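Asp/Glu-specific dipeptidyl-peptidase (Flavobacterium psychrophilum, PDB 5JXF) removes dipeptides from the N-terminus of oligopeptides as a serine peptidase of family S46, strictly requiring aspartate or glutamate at the P1 position. Local coordinates at residues A149-G154 / E170-V175; A439-K444 / G517-V522; L676-V681 / R697-D702. All coordinates share one frame; numbering follows the deposited sequence.

Interaction 1: residues A149-G154 / E170-V175; sequences AQILDG and ENITKV. Unlike the reference sequence in segment 149-154: Ile151 (reference Val).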
loop_
_atom_site.group_PDB
_atom_site.type_symbol
_atom_site.label_atom_id
_atom_site.label_comp_id
_atom_site.label_asym_id
_atom_site.label_seq_id
_atom_site.Cartn_x
_atom_site.Cartn_y
_atom_site.Cartn_z
ATOM N N ALA A 149 -50.893 3.113 -6.906
ATOM C CA ALA A 149 -52.260 2.707 -7.253
ATOM C C ALA A 149 -52.574 2.956 -8.724
ATOM O O ALA A 149 -53.099 2.085 -9.408
ATOM C CB ALA A 149 -53.272 3.436 -6.374
ATOM N N GLN A 150 -52.217 4.136 -9.213
ATOM C CA GLN A 150 -52.485 4.482 -10.599
ATOM C C GLN A 150 -51.681 3.631 -11.581
ATOM O O GLN A 150 -52.131 3.373 -12.694
ATOM C CB GLN A 150 -52.205 5.965 -10.834
ATOM C CG GLN A 150 -52.654 6.871 -9.684
ATOM C CD GLN A 150 -52.538 8.353 -10.015
ATOM O OE1 GLN A 150 -52.733 8.766 -11.163
ATOM N NE2 GLN A 150 -52.196 9.160 -9.011
ATOM N N ILE A 151 -50.504 3.181 -11.163
ATOM C CA ILE A 151 -49.623 2.442 -12.056
ATOM C C ILE A 151 -49.983 0.950 -12.077
ATOM O O ILE A 151 -50.045 0.340 -13.148
ATOM C CB ILE A 151 -48.129 2.643 -11.658
ATOM C CG1 ILE A 151 -47.736 4.124 -11.796
ATOM C CG2 ILE A 151 -47.206 1.757 -12.487
ATOM C CD1 ILE A 151 -47.917 4.716 -13.169
ATOM N N LEU A 152 -50.251 0.367 -10.910
ATOM C CA LEU A 152 -50.609 -1.054 -10.829
ATOM C C LEU A 152 -52.091 -1.292 -11.074
ATOM O O LEU A 152 -52.605 -2.386 -10.825
ATOM C CB LEU A 152 -50.225 -1.633 -9.470
ATOM C CG LEU A 152 -48.734 -1.589 -9.149
ATOM C CD1 LEU A 152 -48.475 -2.250 -7.809
ATOM C CD2 LEU A 152 -47.933 -2.258 -10.269
ATOM N N ASP A 153 -52.777 -0.265 -11.557
ATOM C CA ASP A 153 -54.196 -0.378 -11.846
ATOM C C ASP A 153 -54.448 -1.409 -12.948
ATOM O O ASP A 153 -54.212 -1.149 -14.133
ATOM C CB ASP A 153 -54.763 0.989 -12.238
ATOM C CG ASP A 153 -56.218 0.921 -12.645
ATOM O OD1 ASP A 153 -57.080 0.775 -11.751
ATOM O OD2 ASP A 153 -56.498 1.025 -13.858
ATOM N N GLY A 154 -54.905 -2.592 -12.538
ATOM C CA GLY A 154 -55.318 -3.623 -13.472
ATOM C C GLY A 154 -54.251 -4.646 -13.802
ATOM O O GLY A 154 -54.417 -5.447 -14.718
ATOM N N GLU A 170 -48.123 1.400 -20.041
ATOM C CA GLU A 170 -49.205 2.241 -20.538
ATOM C C GLU A 170 -49.749 3.141 -19.440
ATOM O O GLU A 170 -50.053 4.302 -19.704
ATOM C CB GLU A 170 -50.318 1.390 -21.156
ATOM C CG GLU A 170 -49.794 0.102 -21.732
ATOM C CD GLU A 170 -50.878 -0.863 -22.179
ATOM O OE1 GLU A 170 -51.897 -0.992 -21.460
ATOM O OE2 GLU A 170 -50.679 -1.530 -23.228
ATOM N N ASN A 171 -49.867 2.614 -18.220
ATOM C CA ASN A 171 -50.237 3.430 -17.064
ATOM C C ASN A 171 -49.192 4.504 -16.766
ATOM O O ASN A 171 -49.537 5.634 -16.402
ATOM C CB ASN A 171 -50.439 2.559 -15.825
ATOM C CG ASN A 171 -51.551 1.542 -16.001
ATOM O OD1 ASN A 171 -51.999 1.294 -17.118
ATOM N ND2 ASN A 171 -51.994 0.939 -14.900
ATOM N N ILE A 172 -47.914 4.142 -16.901
ATOM C CA ILE A 172 -46.837 5.099 -16.690
ATOM C C ILE A 172 -47.000 6.247 -17.684
ATOM O O ILE A 172 -47.097 7.414 -17.292
ATOM C CB ILE A 172 -45.426 4.447 -16.834
ATOM C CG1 ILE A 172 -45.086 3.629 -15.584
ATOM C CG2 ILE A 172 -44.349 5.510 -17.071
ATOM C CD1 ILE A 172 -43.655 3.068 -15.575
ATOM N N THR A 173 -47.068 5.917 -18.967
ATOM C CA THR A 173 -47.260 6.940 -19.988
ATOM C C THR A 173 -48.559 7.718 -19.733
ATOM O O THR A 173 -48.646 8.923 -19.965
ATOM C CB THR A 173 -47.272 6.317 -21.398
ATOM O OG1 THR A 173 -45.997 5.717 -21.663
ATOM C CG2 THR A 173 -47.551 7.382 -22.457
ATOM N N LYS A 174 -49.534 7.017 -19.180
ATOM C CA LYS A 174 -50.845 7.581 -18.881
ATOM C C LYS A 174 -50.714 8.639 -17.764
ATOM O O LYS A 174 -51.134 9.796 -17.924
ATOM C CB LYS A 174 -51.792 6.408 -18.534
ATOM C CG LYS A 174 -53.169 6.675 -17.894
ATOM C CD LYS A 174 -53.716 5.221 -17.348
ATOM C CE LYS A 174 -54.997 5.555 -16.490
ATOM N NZ LYS A 174 -54.084 5.569 -15.184
ATOM N N VAL A 175 -50.068 8.280 -16.662
ATOM C CA VAL A 175 -49.891 9.240 -15.580
ATOM C C VAL A 175 -48.927 10.384 -15.936
ATOM O O VAL A 175 -49.184 11.545 -15.601
ATOM C CB VAL A 175 -49.413 8.528 -14.310
ATOM C CG1 VAL A 175 -49.125 9.522 -13.212
ATOM C CG2 VAL A 175 -50.484 7.546 -13.868
#
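With chi1 of Asn171 at -61°, CG lies anti to its own carbonyl carbon and the amide is carried across to Ile151; on the facing segment Ile151 keeps CG1 beside its backbone N, and a bend at chi2 folds CD1 back against the helix that Asn171 belongs to. The amide nitrogen ND2 then sits among three backbone carbonyls where helix 148-151 gives out. Its straightest bond runs from ND2 to Asp153 O at 3.1 Å, with an N-H...O angle of 154°; that oxygen lies in the amide plane of Asn171, while ND2 is tilted 24° from the carbonyl plane. Two bent, weak bonds from ND2 go to Ile151 O at 2.7 Å and to Gln150 O at 3.3 Å.

Beside the amide the contact turns apolar. Ile151 CD1 packs 3.9 Å from Ile172 CG1 and equally near Val175 CG2, so its tip bridges two successive turns of helix 162-178. Val175 CG2 also lies against the extended chain of Gln150, 3.7 Å from OE1, the two side chains crossing at about a right angle. Ile151 and Val175 reach further, onto Tyr198 and Leu200 of strand 197-214, and so tie this helical pair to the sheet.

Were Asn171 replaced by an alanine, the carbonyls of Gln150, Ile151 and Asp153 would probably lose this donor and the turn after Ile151 would be less firmly fixed. Lys174 NZ stands 5.3 Å from Asp153 OD2, too far for a salt bridge, though the opposite charges may attract weakly. One neutral amide thus does most of the polar work, serving carbonyls at the end of the short helix and in the turn that follows it.

Interaction 2: residues A439-K444 / G517-V522; sequences AFNDRK and GDAKAV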
loop_
_atom_site.group_PDB
_atom_site.type_symbol
_atom_site.label_atom_id
_atom_site.label_comp_id
_atom_site.label_asym_id
_atom_site.label_seq_id
_atom_site.Cartn_x
_atom_site.Cartn_y
_atom_site.Cartn_z
ATOM N N ALA A 439 -38.567 6.298 -40.717
ATOM C CA ALA A 439 -37.975 6.147 -39.400
ATOM C C ALA A 439 -36.489 5.805 -39.529
ATOM O O ALA A 439 -35.659 6.295 -38.760
ATOM C CB ALA A 439 -38.706 5.080 -38.611
ATOM N N PHE A 440 -36.168 4.963 -40.510
ATOM C CA PHE A 440 -34.785 4.599 -40.802
ATOM C C PHE A 440 -33.939 5.836 -41.078
ATOM O O PHE A 440 -32.932 6.084 -40.411
ATOM C CB PHE A 440 -34.721 3.638 -42.000
ATOM C CG PHE A 440 -33.322 3.348 -42.473
ATOM C CD1 PHE A 440 -32.568 2.350 -41.877
ATOM C CD2 PHE A 440 -32.759 4.073 -43.517
ATOM C CE1 PHE A 440 -31.275 2.087 -42.308
ATOM C CE2 PHE A 440 -31.469 3.814 -43.949
ATOM C CZ PHE A 440 -30.728 2.818 -43.347
ATOM N N ASN A 441 -34.364 6.610 -42.070
ATOM C CA ASN A 441 -33.626 7.785 -42.495
ATOM C C ASN A 441 -33.606 8.893 -41.450
ATOM O O ASN A 441 -32.696 9.721 -41.444
ATOM C CB ASN A 441 -34.201 8.318 -43.803
ATOM C CG ASN A 441 -33.966 7.378 -44.969
ATOM O OD1 ASN A 441 -32.876 6.814 -45.124
ATOM N ND2 ASN A 441 -34.988 7.205 -45.801
ATOM N N ASP A 442 -34.603 8.919 -40.572
ATOM C CA ASP A 442 -34.602 9.880 -39.476
ATOM C C ASP A 442 -33.500 9.528 -38.477
ATOM O O ASP A 442 -32.673 10.374 -38.112
ATOM C CB ASP A 442 -35.968 9.925 -38.783
ATOM C CG ASP A 442 -36.923 10.911 -39.442
ATOM O OD1 ASP A 442 -36.448 11.955 -39.938
ATOM O OD2 ASP A 442 -38.142 10.642 -39.471
ATOM N N ARG A 443 -33.481 8.268 -38.053
ATOM C CA ARG A 443 -32.505 7.821 -37.069
ATOM C C ARG A 443 -31.124 7.598 -37.686
ATOM O O ARG A 443 -30.119 7.584 -36.970
ATOM C CB ARG A 443 -33.001 6.555 -36.374
ATOM C CG ARG A 443 -34.235 6.812 -35.527
ATOM C CD ARG A 443 -34.678 5.589 -34.748
ATOM N NE ARG A 443 -35.906 5.857 -34.000
ATOM C CZ ARG A 443 -36.595 4.938 -33.328
ATOM N NH1 ARG A 443 -36.179 3.677 -33.303
ATOM N NH2 ARG A 443 -37.704 5.281 -32.682
ATOM N N LYS A 444 -31.068 7.437 -39.006
ATOM C CA LYS A 444 -29.775 7.344 -39.685
ATOM C C LYS A 444 -29.091 8.714 -39.696
ATOM O O LYS A 444 -27.907 8.830 -39.374
ATOM C CB LYS A 444 -29.929 6.817 -41.116
ATOM C CG LYS A 444 -28.604 6.523 -41.792
ATOM C CD LYS A 444 -28.724 6.439 -43.294
ATOM C CE LYS A 444 -29.059 7.788 -43.890
ATOM N NZ LYS A 444 -29.277 7.695 -45.362
ATOM N N GLY A 517 -27.600 8.204 -49.298
ATOM C CA GLY A 517 -28.596 7.707 -50.235
ATOM C C GLY A 517 -29.904 7.244 -49.612
ATOM O O GLY A 517 -30.181 7.513 -48.443
ATOM N N ASP A 518 -30.713 6.542 -50.404
ATOM C CA ASP A 518 -32.010 6.038 -49.946
ATOM C C ASP A 518 -31.848 4.872 -48.968
ATOM O O ASP A 518 -30.741 4.369 -48.774
ATOM C CB ASP A 518 -32.873 5.616 -51.140
ATOM C CG ASP A 518 -32.176 4.607 -52.037
ATOM O OD1 ASP A 518 -31.074 4.139 -51.667
ATOM O OD2 ASP A 518 -32.736 4.267 -53.101
ATOM N N ALA A 519 -32.959 4.438 -48.375
ATOM C CA ALA A 519 -32.934 3.517 -47.234
ATOM C C ALA A 519 -32.381 2.151 -47.556
ATOM O O ALA A 519 -31.647 1.599 -46.743
ATOM C CB ALA A 519 -34.308 3.356 -46.654
ATOM N N LYS A 520 -32.776 1.585 -48.698
ATOM C CA LYS A 520 -32.178 0.343 -49.184
ATOM C C LYS A 520 -30.711 0.617 -49.536
ATOM O O LYS A 520 -30.021 1.164 -48.705
ATOM C CB LYS A 520 -32.962 -0.217 -50.371
ATOM C CG LYS A 520 -34.215 -0.982 -49.955
ATOM N N ALA A 521 -30.242 0.252 -50.732
ATOM C CA ALA A 521 -28.875 0.568 -51.222
ATOM C C ALA A 521 -27.818 0.846 -50.130
ATOM O O ALA A 521 -26.797 0.160 -50.047
ATOM C CB ALA A 521 -28.938 1.754 -52.182
ATOM N N VAL A 522 -28.088 1.870 -49.314
ATOM C CA VAL A 522 -27.381 2.147 -48.056
ATOM C C VAL A 522 -27.340 0.899 -47.179
ATOM O O VAL A 522 -26.294 0.554 -46.640
ATOM C CB VAL A 522 -28.063 3.300 -47.253
ATOM C CG1 VAL A 522 -27.731 3.199 -45.766
ATOM C CG2 VAL A 522 -27.675 4.661 -47.809
#
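The backbones come closest where Asn441 of helix 437-450 faces Ala519, their CA atoms 6.4 Å apart, just after Gly517 and Asp518. Phe440 carries the apolar part of the contact. Its CG is anti to the backbone N (chi1 173°), which extends the ring out from its helix toward the other segment. There Phe440 CD2 meets Ala519 CB at 3.6 Å, and CE2 comes as near to the carbonyl oxygen Ala519 O, which approaches the ring obliquely. At the far end of the ring Val522 CG1 lies in the ring plane, at the edge, 3.9 Å from Phe440 CZ.

Asn441 flanks this patch on the next residue of the helix. Its amide leans over Ala519, with OD1 3.9 Å from Ala519 CA and ND2 4.0 Å from Ala519 CB; these are plain contacts, and OD1 is buried without a hydrogen-bond partner in the model. One helical turn on from Phe440, Lys444 lays CD 4.2 Å from Val522 CG1. A bend at chi3 (68°) then turns its amine toward the loop, where NZ is hydrogen-bonded to Leu515 O. The same NZ stands 3.2 Å from Gly517 O, but the angle is too poor for a hydrogen bond.

Helix 417-435 also touches the pair, through Phe432 on Ala519 and Leu428 on Lys444. No hydrogen bond spans the two segments, so their pairing rests on van der Waals packing of Phe440 and the aliphatic part of Lys444, while the lysine's charge probably draws in carbonyl oxygens of the loop ahead of Ala519.

Interaction 3: residues L676-V681 / R697-D702; sequences LNFDRV and RNVMVD. With ASP (aspartic acid), chain F; ARG (arginine), chain E.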
loop_
_atom_site.group_PDB
_atom_site.type_symbol
_atom_site.label_atom_id
_atom_site.label_comp_id
_atom_site.label_asym_id
_atom_site.label_seq_id
_atom_site.Cartn_x
_atom_site.Cartn_y
_atom_site.Cartn_z
ATOM N N LEU A 676 -17.793 17.839 -0.404
ATOM C CA LEU A 676 -18.284 17.462 -1.728
ATOM C C LEU A 676 -17.984 15.992 -1.991
ATOM O O LEU A 676 -16.818 15.622 -2.143
ATOM C CB LEU A 676 -17.639 18.358 -2.774
ATOM C CG LEU A 676 -17.761 18.027 -4.251
ATOM C CD1 LEU A 676 -19.208 18.139 -4.725
ATOM C CD2 LEU A 676 -16.868 18.978 -4.998
ATOM N N ASN A 677 -19.023 15.151 -2.010
ATOM C CA ASN A 677 -18.842 13.711 -2.157
ATOM C C ASN A 677 -18.267 13.331 -3.503
ATOM O O ASN A 677 -18.598 13.951 -4.510
ATOM C CB ASN A 677 -20.158 12.985 -1.944
ATOM C CG ASN A 677 -20.007 11.493 -1.976
ATOM O OD1 ASN A 677 -19.475 10.900 -1.034
ATOM N ND2 ASN A 677 -20.483 10.861 -3.058
ATOM N N PHE A 678 -17.391 12.324 -3.531
ATOM C CA PHE A 678 -16.828 11.934 -4.820
ATOM C C PHE A 678 -16.327 10.505 -4.960
ATOM O O PHE A 678 -16.007 10.088 -6.072
ATOM C CB PHE A 678 -15.714 12.905 -5.216
ATOM C CG PHE A 678 -14.398 12.697 -4.490
ATOM C CD1 PHE A 678 -14.186 13.243 -3.227
ATOM C CD2 PHE A 678 -13.346 12.025 -5.109
ATOM C CE1 PHE A 678 -12.951 13.099 -2.577
ATOM C CE2 PHE A 678 -12.098 11.862 -4.464
ATOM C CZ PHE A 678 -11.901 12.400 -3.201
ATOM N N ASP A 679 -16.307 9.727 -3.880
ATOM C CA ASP A 679 -15.883 8.345 -4.008
ATOM C C ASP A 679 -16.280 7.515 -2.808
ATOM O O ASP A 679 -16.895 8.025 -1.877
ATOM C CB ASP A 679 -14.355 8.269 -4.183
ATOM C CG ASP A 679 -13.932 7.167 -5.145
ATOM O OD1 ASP A 679 -14.768 6.297 -5.465
ATOM O OD2 ASP A 679 -12.761 7.166 -5.582
ATOM N N ARG A 680 -15.897 6.238 -2.836
ATOM C CA ARG A 680 -15.971 5.351 -1.677
ATOM C C ARG A 680 -14.598 4.758 -1.438
ATOM O O ARG A 680 -13.798 4.673 -2.367
ATOM C CB ARG A 680 -16.964 4.216 -1.894
ATOM C CG ARG A 680 -18.442 4.600 -1.813
ATOM C CD ARG A 680 -19.254 3.443 -2.282
ATOM N NE ARG A 680 -19.412 3.492 -3.729
ATOM C CZ ARG A 680 -19.881 2.491 -4.464
ATOM N NH1 ARG A 680 -20.194 1.346 -3.879
ATOM N NH2 ARG A 680 -20.022 2.634 -5.780
ATOM N N VAL A 681 -14.337 4.316 -0.217
ATOM C CA VAL A 681 -13.039 3.708 0.093
ATOM C C VAL A 681 -12.986 2.262 -0.409
ATOM O O VAL A 681 -14.028 1.615 -0.601
ATOM C CB VAL A 681 -12.730 3.747 1.611
ATOM C CG1 VAL A 681 -12.904 5.145 2.138
ATOM C CG2 VAL A 681 -13.617 2.787 2.383
ATOM N N ARG A 697 -17.193 3.678 3.895
ATOM C CA ARG A 697 -17.090 5.109 4.087
ATOM C C ARG A 697 -17.224 5.821 2.758
ATOM O O ARG A 697 -16.829 5.299 1.719
ATOM C CB ARG A 697 -15.743 5.504 4.737
ATOM C CG ARG A 697 -15.469 4.916 6.101
ATOM C CD ARG A 697 -16.325 5.549 7.198
ATOM N NE ARG A 697 -15.967 5.055 8.532
ATOM C CZ ARG A 697 -16.450 3.933 9.062
ATOM N NH1 ARG A 697 -17.308 3.173 8.371
ATOM N NH2 ARG A 697 -16.070 3.559 10.278
ATOM N N ASN A 698 -17.751 7.041 2.784
ATOM C CA ASN A 698 -17.743 7.830 1.570
ATOM C C ASN A 698 -16.615 8.843 1.659
ATOM O O ASN A 698 -16.216 9.228 2.760
ATOM C CB ASN A 698 -19.111 8.507 1.336
ATOM C CG ASN A 698 -19.370 9.685 2.285
ATOM O OD1 ASN A 698 -19.359 9.538 3.518
ATOM N ND2 ASN A 698 -19.602 10.860 1.706
ATOM N N VAL A 699 -16.080 9.245 0.511
ATOM C CA VAL A 699 -14.989 10.212 0.469
ATOM C C VAL A 699 -15.473 11.544 -0.091
ATOM O O VAL A 699 -16.109 11.588 -1.152
ATOM C CB VAL A 699 -13.819 9.691 -0.372
ATOM C CG1 VAL A 699 -12.519 10.506 -0.107
ATOM C CG2 VAL A 699 -13.587 8.222 -0.041
ATOM N N MET A 700 -15.148 12.617 0.632
ATOM C CA MET A 700 -15.574 13.990 0.334
ATOM C C MET A 700 -14.417 14.950 0.204
ATOM O O MET A 700 -13.445 14.881 0.966
ATOM C CB MET A 700 -16.515 14.498 1.432
ATOM C CG MET A 700 -17.911 13.882 1.422
ATOM S SD MET A 700 -18.644 13.652 3.071
ATOM C CE MET A 700 -17.525 12.406 3.753
ATOM N N VAL A 701 -14.494 15.854 -0.762
ATOM C CA VAL A 701 -13.529 16.947 -0.779
ATOM C C VAL A 701 -13.955 17.941 0.288
ATOM O O VAL A 701 -15.124 18.321 0.345
ATOM C CB VAL A 701 -13.431 17.681 -2.141
ATOM C CG1 VAL A 701 -12.143 18.513 -2.185
ATOM C CG2 VAL A 701 -13.492 16.723 -3.318
ATOM N N ASP A 702 -13.011 18.354 1.130
ATOM C CA ASP A 702 -13.240 19.401 2.123
ATOM C C ASP A 702 -13.514 20.731 1.412
ATOM O O ASP A 702 -12.748 21.093 0.522
ATOM C CB ASP A 702 -11.994 19.499 3.042
ATOM C CG ASP A 702 -12.258 20.274 4.306
ATOM O OD1 ASP A 702 -12.666 21.459 4.208
ATOM O OD2 ASP A 702 -12.080 19.680 5.396
HETATM N N ASP F . -17.446 7.838 -8.017
HETATM C CA ASP F . -18.856 7.431 -7.989
HETATM C C ASP F . -19.768 8.250 -8.884
HETATM O O ASP F . -20.874 8.627 -8.484
HETATM C CB ASP F . -19.390 7.463 -6.546
HETATM C CG ASP F . -19.105 6.178 -5.778
HETATM O OD1 ASP F . -18.889 5.136 -6.421
HETATM O OD2 ASP F . -19.115 6.202 -4.527
HETATM N N ARG E . -14.291 6.515 -8.333
HETATM C CA ARG E . -15.095 7.680 -8.673
HETATM C C ARG E . -16.557 7.239 -8.805
HETATM O O ARG E . -16.865 6.346 -9.588
HETATM C CB ARG E . -14.590 8.333 -9.965
HETATM C CG ARG E . -13.177 8.927 -9.867
HETATM C CD ARG E . -12.697 9.475 -11.213
HETATM N NE ARG E . -12.686 8.443 -12.245
HETATM C CZ ARG E . -11.628 7.679 -12.535
HETATM N NH1 ARG E . -10.482 7.838 -11.874
HETATM N NH2 ARG E . -11.712 6.756 -13.493
#
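A classic beta bulge in the antiparallel pair of strands 673-680 and 698-702 shapes this part of the substrate pocket: Phe678 and Asp679 both face Val699. Val699 O accepts Phe678 N at 2.8 Å, nearly along the C=O axis, and more weakly Asp679 N, while Val699 N returns a bond to Asp679 O. Beside the bulge, Asn698 ND2 gives a nearly straight bond (173°) to Asn677 OD1 at 2.7 Å, the two amide planes 28° apart. The Phe678 ring takes Val699 CB over one face and Met700 C at its edge; its side chain also touches Asp237, a charge-relay residue by similarity.

At and just past the bulge, the strand presents its polar groups to the bound dipeptide. The chain of Arg680 bends at chi3 (-87°), turning the guanidinium edge to the ligand aspartate: NE binds its OD2 and NH2 its OD1, each at 2.8 Å. Asp679 OD1 receives the amino N of the ligand arginine at 2.9 Å, while Asp679 OD2 is salt-bridged to Arg233. This two-pronged arginine-carboxylate pairing suits an S1 pocket for acidic residues, consistent with the Asp/Glu specificity of DPP11, for which Arg680 is essential by similarity.

Overall arrangement
Along the chain the three contacts come in series, all within the Peptidase S46 range. Interaction 1 joins helices 148-151 and 162-178 beside the sheet that holds strand 197-214, and interaction 2 packs helix 437-450 on helix 519-528 in the mainly helical stretch of the chain. Interaction 3 pairs neighbouring strands of the other large antiparallel sheet. Interactions 1 and 2 have centres about 35 Å apart; the centre of interaction 3 lies about 38 Å from that of the first and about 47 Å from that of the second, across the chain's centre from both. None touches another. Interaction 3 alone holds residues of the dipeptide pocket, whereas the other two are structural packing away from the annotated sites.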